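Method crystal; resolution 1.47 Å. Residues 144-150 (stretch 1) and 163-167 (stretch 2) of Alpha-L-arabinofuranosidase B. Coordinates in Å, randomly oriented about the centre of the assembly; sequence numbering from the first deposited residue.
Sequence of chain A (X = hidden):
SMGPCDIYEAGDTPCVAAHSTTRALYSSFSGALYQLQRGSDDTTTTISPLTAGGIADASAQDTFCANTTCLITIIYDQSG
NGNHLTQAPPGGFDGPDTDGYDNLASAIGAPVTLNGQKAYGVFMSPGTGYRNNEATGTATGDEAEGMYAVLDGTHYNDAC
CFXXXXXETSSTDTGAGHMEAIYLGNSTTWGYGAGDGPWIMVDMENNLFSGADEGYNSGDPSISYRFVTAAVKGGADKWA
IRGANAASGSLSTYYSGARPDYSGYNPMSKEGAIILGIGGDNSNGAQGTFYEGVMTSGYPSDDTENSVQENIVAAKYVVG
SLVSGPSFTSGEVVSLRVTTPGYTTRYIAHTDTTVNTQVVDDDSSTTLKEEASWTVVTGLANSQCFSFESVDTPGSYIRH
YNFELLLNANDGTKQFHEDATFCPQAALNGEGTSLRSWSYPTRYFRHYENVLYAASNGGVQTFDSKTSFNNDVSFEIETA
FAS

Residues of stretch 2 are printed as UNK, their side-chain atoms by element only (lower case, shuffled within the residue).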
ATOM      1  N   ALA A 144      25.079  -5.274  13.974  1.00 19.83           N
ATOM      2  CA  ALA A 144      24.117  -4.243  14.360  1.00 19.13           C
ATOM      3  C   ALA A 144      23.537  -3.571  13.116  1.00 19.99           C
ATOM      4  O   ALA A 144      24.239  -3.268  12.160  1.00 19.86           O
ATOM      5  CB  ALA A 144      24.740  -3.252  15.263  1.00 21.54           C
ATOM      6  N   GLU A 145      22.278  -3.191  13.275  1.00 17.50           N
ATOM      7  CA  GLU A 145      21.593  -2.353  12.264  1.00 17.91           C
ATOM      8  C   GLU A 145      20.475  -1.554  12.925  1.00 17.97           C
ATOM      9  O   GLU A 145      19.946  -1.929  13.953  1.00 17.97           O
ATOM     10  CB  GLU A 145      20.992  -3.209  11.140  1.00 17.22           C
ATOM     11  CG  GLU A 145      19.901  -4.156  11.566  1.00 16.90           C
ATOM     12  CD  GLU A 145      19.291  -5.011  10.486  1.00 16.60           C
ATOM     13  OE1 GLU A 145      19.661  -4.806   9.299  1.00 17.96           O
ATOM     14  OE2 GLU A 145      18.512  -5.922  10.802  1.00 17.50           O
ATOM     15  N   GLY A 146      20.075  -0.507  12.235  1.00 16.95           N
ATOM     16  CA  GLY A 146      18.797   0.162  12.510  1.00 17.29           C
ATOM     17  C   GLY A 146      18.001   0.295  11.230  1.00 16.16           C
ATOM     18  O   GLY A 146      18.519   0.048  10.146  1.00 16.23           O
ATOM     19  N   MET A 147      16.749   0.655  11.393  1.00 14.99           N
ATOM     20  CA  MET A 147      15.837   0.868  10.276  1.00 14.40           C
ATOM     21  C   MET A 147      14.729   1.779  10.773  1.00 15.50           C
ATOM     22  O   MET A 147      14.470   1.896  11.997  1.00 16.16           O
ATOM     23  CB  MET A 147      15.303  -0.430   9.712  1.00 15.47           C
ATOM     24  CG  MET A 147      14.504  -1.252  10.683  1.00 16.04           C
ATOM     25  SD  MET A 147      14.431  -3.014  10.211  1.00 17.76           S
ATOM     26  CE  MET A 147      16.050  -3.591  10.685  1.00 18.53           C
ATOM     27  N   TYR A 148      14.068   2.448   9.837  1.00 14.38           N
ATOM     28  CA  TYR A 148      12.774   3.079  10.150  1.00 14.02           C
ATOM     29  C   TYR A 148      11.909   3.033   8.892  1.00 13.75           C
ATOM     30  O   TYR A 148      12.449   2.862   7.784  1.00 14.48           O
ATOM     31  CB  TYR A 148      12.879   4.526  10.678  1.00 13.86           C
ATOM     32  CG  TYR A 148      13.030   5.603   9.623  1.00 13.66           C
ATOM     33  CD1 TYR A 148      14.262   5.978   9.147  1.00 14.83           C
ATOM     34  CD2 TYR A 148      11.912   6.214   9.064  1.00 14.46           C
ATOM     35  CE1 TYR A 148      14.400   6.924   8.147  1.00 14.82           C
ATOM     36  CE2 TYR A 148      12.034   7.158   8.071  1.00 14.25           C
ATOM     37  CZ  TYR A 148      13.280   7.529   7.618  1.00 14.44           C
ATOM     38  OH  TYR A 148      13.425   8.457   6.607  1.00 15.47           O
ATOM     39  N   ALA A 149      10.621   3.217   9.078  1.00 14.01           N
ATOM     40  CA  ALA A 149       9.689   3.462   7.989  1.00 14.19           C
ATOM     41  C   ALA A 149       8.636   4.426   8.455  1.00 15.05           C
ATOM     42  O   ALA A 149       8.223   4.358   9.636  1.00 15.51           O
ATOM     43  CB  ALA A 149       9.087   2.183   7.467  1.00 15.24           C
ATOM     44  N   VAL A 150       8.139   5.211   7.510  1.00 13.65           N
ATOM     45  CA  VAL A 150       6.900   5.990   7.743  1.00 12.97           C
ATOM     46  C   VAL A 150       5.799   5.271   6.970  1.00 14.36           C
ATOM     47  O   VAL A 150       5.924   5.059   5.736  1.00 14.03           O
ATOM     48  CB  VAL A 150       7.024   7.454   7.301  1.00 13.86           C
ATOM     49  CG1 VAL A 150       5.679   8.173   7.398  1.00 14.39           C
ATOM     50  CG2 VAL A 150       8.107   8.172   8.114  1.00 14.47           C
ATOM     51  N   UNK A 163       5.926  -6.268   6.161  1.00 15.00           N
ATOM     52  CA  UNK A 163       7.276  -6.077   6.705  1.00 15.24           C
ATOM     53  C   UNK A 163       8.097  -5.078   5.882  1.00 15.74           C
ATOM     54  O   UNK A 163       7.905  -4.938   4.682  1.00 17.37           O
ATOM     55  c   UNK A 163       7.653  -8.357   7.830  1.00 18.93           C
ATOM     56  c   UNK A 163       8.107  -7.341   6.822  1.00 16.96           C
ATOM     57  o   UNK A 163       6.656  -8.134   8.528  1.00 17.51           O
ATOM     58  o   UNK A 163       8.334  -9.465   7.855  1.00 18.86           O
ATOM     59  N   UNK A 164       9.063  -4.462   6.540  1.00 15.30           N
ATOM     60  CA  UNK A 164      10.142  -3.725   5.861  1.00 14.52           C
ATOM     61  C   UNK A 164      11.413  -4.009   6.632  1.00 14.79           C
ATOM     62  O   UNK A 164      11.494  -3.721   7.850  1.00 15.22           O
ATOM     63  o   UNK A 164      14.250   0.712   3.589  1.00 15.18           O
ATOM     64  c   UNK A 164      11.828  -0.569   5.991  1.00 14.21           C
ATOM     65  c   UNK A 164       9.897  -2.213   5.819  1.00 13.85           C
ATOM     66  c   UNK A 164      13.194   0.004   4.099  1.00 15.01           C
ATOM     67  c   UNK A 164      12.445  -0.891   3.333  1.00 14.11           C
ATOM     68  c   UNK A 164      12.869   0.158   5.442  1.00 15.36           C
ATOM     69  c   UNK A 164      11.039  -1.431   5.233  1.00 13.41           C
ATOM     70  c   UNK A 164      11.395  -1.589   3.904  1.00 14.31           C
ATOM     71  N   UNK A 165      12.415  -4.581   5.953  1.00 14.17           N
ATOM     72  CA  UNK A 165      13.729  -4.766   6.561  1.00 15.35           C
ATOM     73  C   UNK A 165      14.456  -6.013   6.113  1.00 15.78           C
ATOM     74  O   UNK A 165      14.342  -6.427   4.967  1.00 15.78           O
ATOM     75  N   UNK A 166      15.237  -6.587   7.025  1.00 16.60           N
ATOM     76  CA  UNK A 166      16.294  -7.573   6.718  1.00 15.87           C
ATOM     77  C   UNK A 166      15.673  -8.969   6.637  1.00 17.04           C
ATOM     78  O   UNK A 166      14.908  -9.355   7.556  1.00 16.63           O
ATOM     79  n   UNK A 166      19.768  -7.299   7.677  1.00 17.44           N
ATOM     80  c   UNK A 166      18.715  -8.059   7.435  1.00 16.70           C
ATOM     81  o   UNK A 166      18.784  -9.166   6.879  1.00 16.98           O
ATOM     82  c   UNK A 166      17.352  -7.515   7.817  1.00 16.78           C
ATOM     83  N   UNK A 167      15.976  -9.705   5.570  1.00 16.41           N
ATOM     84  CA  UNK A 167      15.367 -11.015   5.359  1.00 16.66           C
ATOM     85  C   UNK A 167      16.310 -11.993   4.658  1.00 17.59           C
ATOM     86  O   UNK A 167      17.461 -11.680   4.458  1.00 18.78           O
ATOM     87  c   UNK A 167      14.061 -10.877   4.667  1.00 19.88           C
TER

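Position 163 carries four side-chain atoms: two carbons in a row, the second bearing two oxygens, and none of them touches stretch 1. That is a carboxylate one methylene from the backbone, and since two oxygens cap the chain rather than an oxygen and a nitrogen, the residue is aspartate, Asp163. The closest approach of its side chain to stretch 1 is 8.4 Å, from CB of Asp163 to SD of Met147, so this contact does not explain the choice of an acid here; the residue belongs to the strand that leads into the next position.

Position 164 has eight side-chain atoms: one carbon, then a ring of six carbons with a single oxygen on the carbon farthest from the backbone. Its ring carbons approach the backbone O of Tyr148 and CB of Ala149. A six-membered carbon ring bearing a hydroxyl is a phenol, and the residue is Tyr164. Its CA-to-CB bond points toward stretch 1, and chi1 is in the t well. CE2 of Tyr164 lies 3.6 Å from the carbonyl O of Tyr148, and CD2 is 4.2 Å from CB of Ala149, an apolar contact. Both neighbours meet the ring obliquely. The methyl of Ala149, itself directed toward stretch 2, packs against the ring, while the hydroxyl is hydrogen-bonded elsewhere in the structure. A tyrosine thus suits the site by filling space with carbon and keeping its polar end satisfied.

At position 165 there are no side-chain atoms at all, so it is glycine, Gly165. The backbone gives two reasons. With phi 146° and psi -147°, a CB would be jammed against the carbonyl O of the preceding residue, which by itself calls for glycine. An ideal CB would also point toward stretch 1 and come to 2.9 Å from SD of Met147, a clash. Without it, Met147 SD packs 4.1 Å from CA of Gly165 and 3.8 Å from the backbone O of Tyr164. The chain turns a corner at this residue.

Position 166 shows four side-chain atoms: two carbons, the second carrying one oxygen and one nitrogen. The nitrogen lies 3.0 Å from OE1 of Glu145. A short carboxamide is asparagine, Asn166. Its CA-to-CB bond points toward stretch 1, and ND2 donates a nearly straight hydrogen bond, at 169°, to that OE1. An amide suits the place because its NH2 can donate a hydrogen bond to the carboxylate while its oxygen can accept one; OD1 is hydrogen-bonded elsewhere in the structure.

Position 167 has a single side-chain carbon, clear of stretch 1, and is therefore alanine, Ala167. It takes no part in the contact.

The two segments run in nearly opposite directions, 167° apart, yet no backbone hydrogen bond joins them: CA of Met147 and CA of Gly165 are 7.1 Å apart. Side chains bridge the gap instead. Glu145, Met147 and Ala149, alternate residues of one strand, all point toward stretch 2, meeting in turn an amide, the backbone of Tyr164 and Gly165, and an aromatic ring. In all, 241 Å² is buried, both sides summed.

Stretch 2 163-167: DYGNA
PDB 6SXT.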